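Local atomic coordinates of probable glutamine-binding lipoprotein GlnH (GLNBP) (Mycobacterium tuberculosis, PDB entry 6H20), a protein that binds amino acids outside the cell as a solute-binding lipoprotein, here holding asparagine, and probably reports their presence to a kinase-controlled pathway of glutamate metabolism. Residues A[61-66]-A[269-274]; A[141-146]-A[229-234]. All coordinates share one frame; numbering follows the deposited sequence.

Contact 1: residues A[61-66]-A[269-274]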
loop_
_atom_site.group_PDB
_atom_site.type_symbol
_atom_site.label_atom_id
_atom_site.label_comp_id
_atom_site.label_asym_id
_atom_site.label_seq_id
_atom_site.Cartn_x
_atom_site.Cartn_y
_atom_site.Cartn_z
ATOM N N SER A 61 -1.446 1.693 -9.196
ATOM C CA SER A 61 -1.026 0.409 -8.631
ATOM C C SER A 61 -1.901 -0.705 -9.203
ATOM O O SER A 61 -2.942 -1.051 -8.631
ATOM C CB SER A 61 -1.062 0.444 -7.091
ATOM O OG SER A 61 -0.103 1.369 -6.575
ATOM N N ASN A 62 -1.466 -1.282 -10.324
ATOM C CA ASN A 62 -2.171 -2.432 -10.877
ATOM C C ASN A 62 -2.321 -3.505 -9.804
ATOM O O ASN A 62 -1.420 -3.720 -8.990
ATOM C CB ASN A 62 -1.386 -3.015 -12.049
ATOM C CG ASN A 62 -2.182 -4.069 -12.794
ATOM O OD1 ASN A 62 -3.414 -3.962 -12.919
ATOM N ND2 ASN A 62 -1.500 -5.099 -13.270
ATOM N N LEU A 63 -3.475 -4.173 -9.815
ATOM C CA LEU A 63 -3.948 -5.188 -8.880
ATOM C C LEU A 63 -4.493 -4.610 -7.585
ATOM O O LEU A 63 -5.135 -5.347 -6.833
ATOM C CB LEU A 63 -2.915 -6.276 -8.529
ATOM C CG LEU A 63 -2.307 -6.973 -9.748
ATOM C CD1 LEU A 63 -1.353 -8.052 -9.238
ATOM C CD2 LEU A 63 -3.397 -7.552 -10.649
ATOM N N PHE A 64 -4.263 -3.329 -7.291
ATOM C CA PHE A 64 -4.628 -2.723 -6.014
ATOM C C PHE A 64 -5.576 -1.550 -6.155
ATOM O O PHE A 64 -6.629 -1.538 -5.514
ATOM C CB PHE A 64 -3.357 -2.337 -5.238
ATOM C CG PHE A 64 -2.695 -3.524 -4.622
ATOM C CD1 PHE A 64 -3.097 -3.977 -3.373
ATOM C CD2 PHE A 64 -1.764 -4.259 -5.332
ATOM C CE1 PHE A 64 -2.547 -5.103 -2.825
ATOM C CE2 PHE A 64 -1.205 -5.407 -4.797
ATOM C CZ PHE A 64 -1.601 -5.827 -3.522
ATOM N N SER A 65 -5.234 -0.560 -6.975
ATOM C CA SER A 65 -6.169 0.520 -7.288
ATOM C C SER A 65 -5.727 1.063 -8.639
ATOM O O SER A 65 -4.632 1.622 -8.759
ATOM C CB SER A 65 -6.201 1.603 -6.200
ATOM O OG SER A 65 -4.930 2.169 -5.928
ATOM N N PHE A 66 -6.534 0.800 -9.658
ATOM C CA PHE A 66 -6.196 1.132 -11.034
ATOM C C PHE A 66 -7.500 1.231 -11.807
ATOM O O PHE A 66 -8.541 0.753 -11.354
ATOM C CB PHE A 66 -5.263 0.072 -11.643
ATOM C CG PHE A 66 -5.913 -1.272 -11.851
ATOM C CD1 PHE A 66 -6.026 -2.176 -10.797
ATOM C CD2 PHE A 66 -6.425 -1.625 -13.091
ATOM C CE1 PHE A 66 -6.623 -3.418 -10.982
ATOM C CE2 PHE A 66 -7.024 -2.868 -13.282
ATOM C CZ PHE A 66 -7.128 -3.763 -12.229
ATOM N N LYS A 269 -8.952 -13.334 -6.241
ATOM C CA LYS A 269 -9.365 -12.485 -7.352
ATOM C C LYS A 269 -8.192 -11.688 -7.910
ATOM O O LYS A 269 -8.081 -11.509 -9.129
ATOM C CB LYS A 269 -10.475 -11.550 -6.870
ATOM C CG LYS A 269 -11.016 -10.557 -7.883
ATOM C CD LYS A 269 -12.198 -9.811 -7.265
ATOM C CE LYS A 269 -12.715 -8.687 -8.146
ATOM N NZ LYS A 269 -13.684 -7.852 -7.368
ATOM N N TRP A 270 -7.279 -11.243 -7.045
ATOM C CA TRP A 270 -6.282 -10.247 -7.416
ATOM C C TRP A 270 -4.837 -10.724 -7.376
ATOM O O TRP A 270 -4.021 -10.208 -8.145
ATOM C CB TRP A 270 -6.414 -9.005 -6.511
ATOM C CG TRP A 270 -7.686 -8.256 -6.771
ATOM C CD1 TRP A 270 -8.756 -8.110 -5.918
ATOM C CD2 TRP A 270 -8.049 -7.594 -7.983
ATOM N NE1 TRP A 270 -9.747 -7.375 -6.526
ATOM C CE2 TRP A 270 -9.337 -7.044 -7.793
ATOM C CE3 TRP A 270 -7.398 -7.388 -9.210
ATOM C CZ2 TRP A 270 -9.992 -6.322 -8.787
ATOM C CZ3 TRP A 270 -8.054 -6.674 -10.196
ATOM C CH2 TRP A 270 -9.334 -6.138 -9.975
ATOM N N LEU A 271 -4.482 -11.664 -6.501
ATOM C CA LEU A 271 -3.090 -11.839 -6.104
ATOM C C LEU A 271 -2.541 -13.239 -6.345
ATOM O O LEU A 271 -1.461 -13.558 -5.830
ATOM C CB LEU A 271 -2.910 -11.457 -4.629
ATOM C CG LEU A 271 -3.307 -10.016 -4.288
ATOM C CD1 LEU A 271 -3.018 -9.706 -2.814
ATOM C CD2 LEU A 271 -2.622 -9.008 -5.199
ATOM N N THR A 272 -3.237 -14.080 -7.115
ATOM C CA THR A 272 -2.755 -15.448 -7.305
ATOM C C THR A 272 -1.394 -15.501 -7.994
ATOM O O THR A 272 -0.708 -16.524 -7.886
ATOM C CB THR A 272 -3.775 -16.303 -8.068
ATOM O OG1 THR A 272 -4.096 -15.684 -9.323
ATOM C CG2 THR A 272 -5.037 -16.476 -7.248
ATOM N N VAL A 273 -0.988 -14.425 -8.675
ATOM C CA VAL A 273 0.351 -14.357 -9.261
ATOM C C VAL A 273 1.441 -14.605 -8.221
ATOM O O VAL A 273 2.534 -15.082 -8.552
ATOM C CB VAL A 273 0.534 -13.010 -10.000
ATOM C CG1 VAL A 273 0.438 -11.846 -9.026
ATOM C CG2 VAL A 273 1.847 -12.981 -10.750
ATOM N N LEU A 274 1.173 -14.293 -6.954
ATOM C CA LEU A 274 2.204 -14.442 -5.938
ATOM C C LEU A 274 2.261 -15.836 -5.330
ATOM O O LEU A 274 3.239 -16.155 -4.645
ATOM C CB LEU A 274 2.064 -13.367 -4.858
ATOM C CG LEU A 274 2.581 -12.007 -5.353
ATOM C CD1 LEU A 274 2.613 -11.010 -4.229
ATOM C CD2 LEU A 274 3.966 -12.138 -5.968
#
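The phenyl ring of F66 and the indole of W270 reach toward each other tip to tip, their planes turned 87° apart and their centroids separated by 5.7 Å. The nearest atoms are F66 CE1 and W270 CZ3, 3.6 Å apart, with CZ3 lying in the plane of the phenyl ring at its edge. One face of the F66 ring receives N62 OD1 above its centre; one face of the indole takes the carbonyl oxygen of L63 near its rim, and K269 CG lies over the opposite face, also toward the rim. The indole N-H points elsewhere, to D80 on helix 77-90. Within 61-66, F64 N and S65 N both bond to S61 O, a classic beta bulge, and L63 has a positive phi of 79°. Helix 262-270 ends here, L271 being the first residue to leave helical geometry, and both methyls of L63 come close to W270 O, L63 CD1 at 3.6 Å, while V273 CG1 meets the same methyl. F64 crosses L271 at about a right angle, F64 CZ touching L271 CD2 at 3.7 Å; flat ring and forked aliphatic suit this buried place, beside L139 of strand 139-148.

Contact 2: residues A[141-146]-A[229-234]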
loop_
_atom_site.group_PDB
_atom_site.type_symbol
_atom_site.label_atom_id
_atom_site.label_comp_id
_atom_site.label_asym_id
_atom_site.label_seq_id
_atom_site.Cartn_x
_atom_site.Cartn_y
_atom_site.Cartn_z
ATOM N N ALA A 141 3.092 -7.666 2.888
ATOM C CA ALA A 141 3.968 -7.753 1.725
ATOM C C ALA A 141 5.424 -7.598 2.164
ATOM O O ALA A 141 5.731 -7.383 3.340
ATOM C CB ALA A 141 3.572 -6.695 0.690
ATOM N N ASN A 142 6.341 -7.738 1.211
ATOM C CA ASN A 142 7.746 -7.532 1.538
ATOM C C ASN A 142 8.460 -6.924 0.344
ATOM O O ASN A 142 8.218 -7.326 -0.804
ATOM C CB ASN A 142 8.445 -8.827 1.953
ATOM C CG ASN A 142 9.602 -8.570 2.906
ATOM O OD1 ASN A 142 10.603 -7.952 2.527
ATOM N ND2 ASN A 142 9.468 -9.037 4.153
ATOM N N GLN A 143 9.357 -5.975 0.628
ATOM C CA GLN A 143 10.060 -5.259 -0.437
ATOM C C GLN A 143 11.021 -6.195 -1.165
ATOM O O GLN A 143 11.836 -6.879 -0.531
ATOM C CB GLN A 143 10.840 -4.087 0.158
ATOM C CG GLN A 143 11.563 -3.248 -0.916
ATOM C CD GLN A 143 11.947 -1.874 -0.393
ATOM O OE1 GLN A 143 11.571 -1.489 0.717
ATOM N NE2 GLN A 143 12.711 -1.129 -1.194
ATOM N N ARG A 144 10.957 -6.195 -2.501
ATOM C CA ARG A 144 11.880 -6.983 -3.324
ATOM C C ARG A 144 12.346 -6.127 -4.503
ATOM O O ARG A 144 12.194 -4.901 -4.503
ATOM C CB ARG A 144 11.260 -8.330 -3.736
ATOM C CG ARG A 144 10.931 -9.222 -2.531
ATOM C CD ARG A 144 10.470 -10.610 -2.946
ATOM N NE ARG A 144 11.564 -11.359 -3.557
ATOM C CZ ARG A 144 11.395 -12.502 -4.219
ATOM N NH1 ARG A 144 10.178 -13.018 -4.344
ATOM N NH2 ARG A 144 12.437 -13.131 -4.751
ATOM N N ILE A 145 12.909 -6.782 -5.517
ATOM C CA ILE A 145 13.505 -6.113 -6.673
ATOM C C ILE A 145 12.836 -6.615 -7.948
ATOM O O ILE A 145 12.589 -7.818 -8.099
ATOM C CB ILE A 145 15.028 -6.378 -6.727
ATOM C CG1 ILE A 145 15.730 -5.872 -5.461
ATOM C CG2 ILE A 145 15.639 -5.757 -7.978
ATOM C CD1 ILE A 145 17.162 -6.392 -5.296
ATOM N N LEU A 146 12.569 -5.695 -8.878
ATOM C CA LEU A 146 12.032 -6.015 -10.196
ATOM C C LEU A 146 13.045 -5.592 -11.256
ATOM O O LEU A 146 13.505 -4.443 -11.261
ATOM C CB LEU A 146 10.713 -5.260 -10.418
ATOM C CG LEU A 146 10.020 -5.437 -11.771
ATOM C CD1 LEU A 146 9.346 -6.780 -11.809
ATOM C CD2 LEU A 146 8.991 -4.318 -11.982
ATOM N N ASP A 229 13.775 -10.947 0.741
ATOM C CA ASP A 229 12.900 -10.006 1.420
ATOM C C ASP A 229 13.754 -8.892 2.018
ATOM O O ASP A 229 14.664 -9.156 2.810
ATOM C CB ASP A 229 12.140 -10.747 2.520
ATOM C CG ASP A 229 11.011 -11.603 1.982
ATOM O OD1 ASP A 229 10.663 -11.505 0.783
ATOM O OD2 ASP A 229 10.455 -12.385 2.776
ATOM N N MET A 230 13.488 -7.647 1.619
ATOM C CA MET A 230 14.307 -6.514 2.030
ATOM C C MET A 230 13.706 -5.706 3.174
ATOM O O MET A 230 14.442 -4.950 3.826
ATOM C CB MET A 230 14.525 -5.553 0.855
ATOM C CG MET A 230 15.278 -6.179 -0.318
ATOM S SD MET A 230 15.213 -5.131 -1.787
ATOM C CE MET A 230 16.069 -3.682 -1.207
ATOM N N ALA A 231 12.405 -5.849 3.437
ATOM C CA ALA A 231 11.724 -5.068 4.465
ATOM C C ALA A 231 10.248 -5.412 4.497
ATOM O O ALA A 231 9.566 -5.311 3.473
ATOM C CB ALA A 231 11.844 -3.568 4.182
ATOM N N ASP A 232 9.747 -5.792 5.669
ATOM C CA ASP A 232 8.336 -6.117 5.815
ATOM C C ASP A 232 7.460 -4.896 5.547
ATOM O O ASP A 232 7.815 -3.759 5.882
ATOM C CB ASP A 232 8.089 -6.578 7.252
ATOM C CG ASP A 232 6.663 -6.991 7.487
ATOM O OD1 ASP A 232 6.185 -7.843 6.713
ATOM O OD2 ASP A 232 6.029 -6.471 8.441
ATOM N N GLN A 233 6.290 -5.144 4.953
ATOM C CA GLN A 233 5.345 -4.088 4.576
ATOM C C GLN A 233 3.950 -4.524 4.990
ATOM O O GLN A 233 3.183 -5.084 4.195
ATOM C CB GLN A 233 5.403 -3.825 3.065
ATOM C CG GLN A 233 6.820 -3.605 2.538
ATOM C CD GLN A 233 7.466 -2.308 3.014
ATOM O OE1 GLN A 233 6.787 -1.320 3.303
ATOM N NE2 GLN A 233 8.789 -2.304 3.077
ATOM N N PRO A 234 3.582 -4.294 6.246
ATOM C CA PRO A 234 2.244 -4.694 6.708
ATOM C C PRO A 234 1.224 -3.603 6.416
ATOM O O PRO A 234 1.298 -2.515 7.006
ATOM C CB PRO A 234 2.447 -4.898 8.217
ATOM C CG PRO A 234 3.575 -3.906 8.580
ATOM C CD PRO A 234 4.382 -3.640 7.301
HETATM O O HOH W 1 7.004 -9.942 5.221
HETATM O O HOH W 2 10.887 -0.335 3.309
#
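Two antiparallel strands pair here, 139-148 and 232-240, in the mixed sheet of a family 3 solute-binding protein, next to the asparagine pocket. A141 and Q233 form a hydrogen-bonded pair, the straighter bond running from A141 N to Q233 O (2.9 Å, 168°). N142 and D232 follow as a non-hydrogen-bonded pair. Further along, the backbone bonds continue at Q143, whose N-H reaches A231 O and whose carbonyl accepts from M230 N.

Here the side chain of N142 takes a place in the ladder. With CG anti to the backbone N (chi1 -152°), its OD1 accepts from A231 N at 2.9 Å, the donor lying above the amide's carbonyl plane. Asparagine suits the place because its short amide has an acceptor for this N-H and, on ND2, a donor for a water that also bonds D232 OD1. The carboxylate of D229 stacks on the N142 amide, the planes 16° apart.

On the face shared by A141 and Q233, the Q233 chain, bent at chi2, folds its amide back so that NE2 bonds to A231 O at 3.1 Å and to a second water. Q143 OE1 also holds this water, while Q143 NE2 bonds to S207 OG. M230 SD packs on I145 CG1, 3.8 Å away, a flexible thioether against a branched chain. Q233 OE1 accepts from the hydroxyls of S123 and T171, both binding-site residues. Q233 touches the bound asparagine and, with both ends of its amide engaged, its flip is fixed and it probably also helps to position S123 and T171.

Along the chain the segments run 61-66, 141-146, 229-234, 269-274, so contact 2 is nested inside the long loop that contact 1 closes. Their centres lie 16 Å apart, and the nearest atoms about 6 Å, without touching. Strand 139-148 relates the two: its residue L139 packs on F64 and L271 of contact 1, and two residues further on it begins the pairing of contact 2. Helix 210-219 likewise meets both, through T211. Both contacts lie near the asparagine site, F64 close to T121 and Q233 close to S123 and T171. Q233 touches the ligand, whereas the side chain of F64 stays about 9 Å from it.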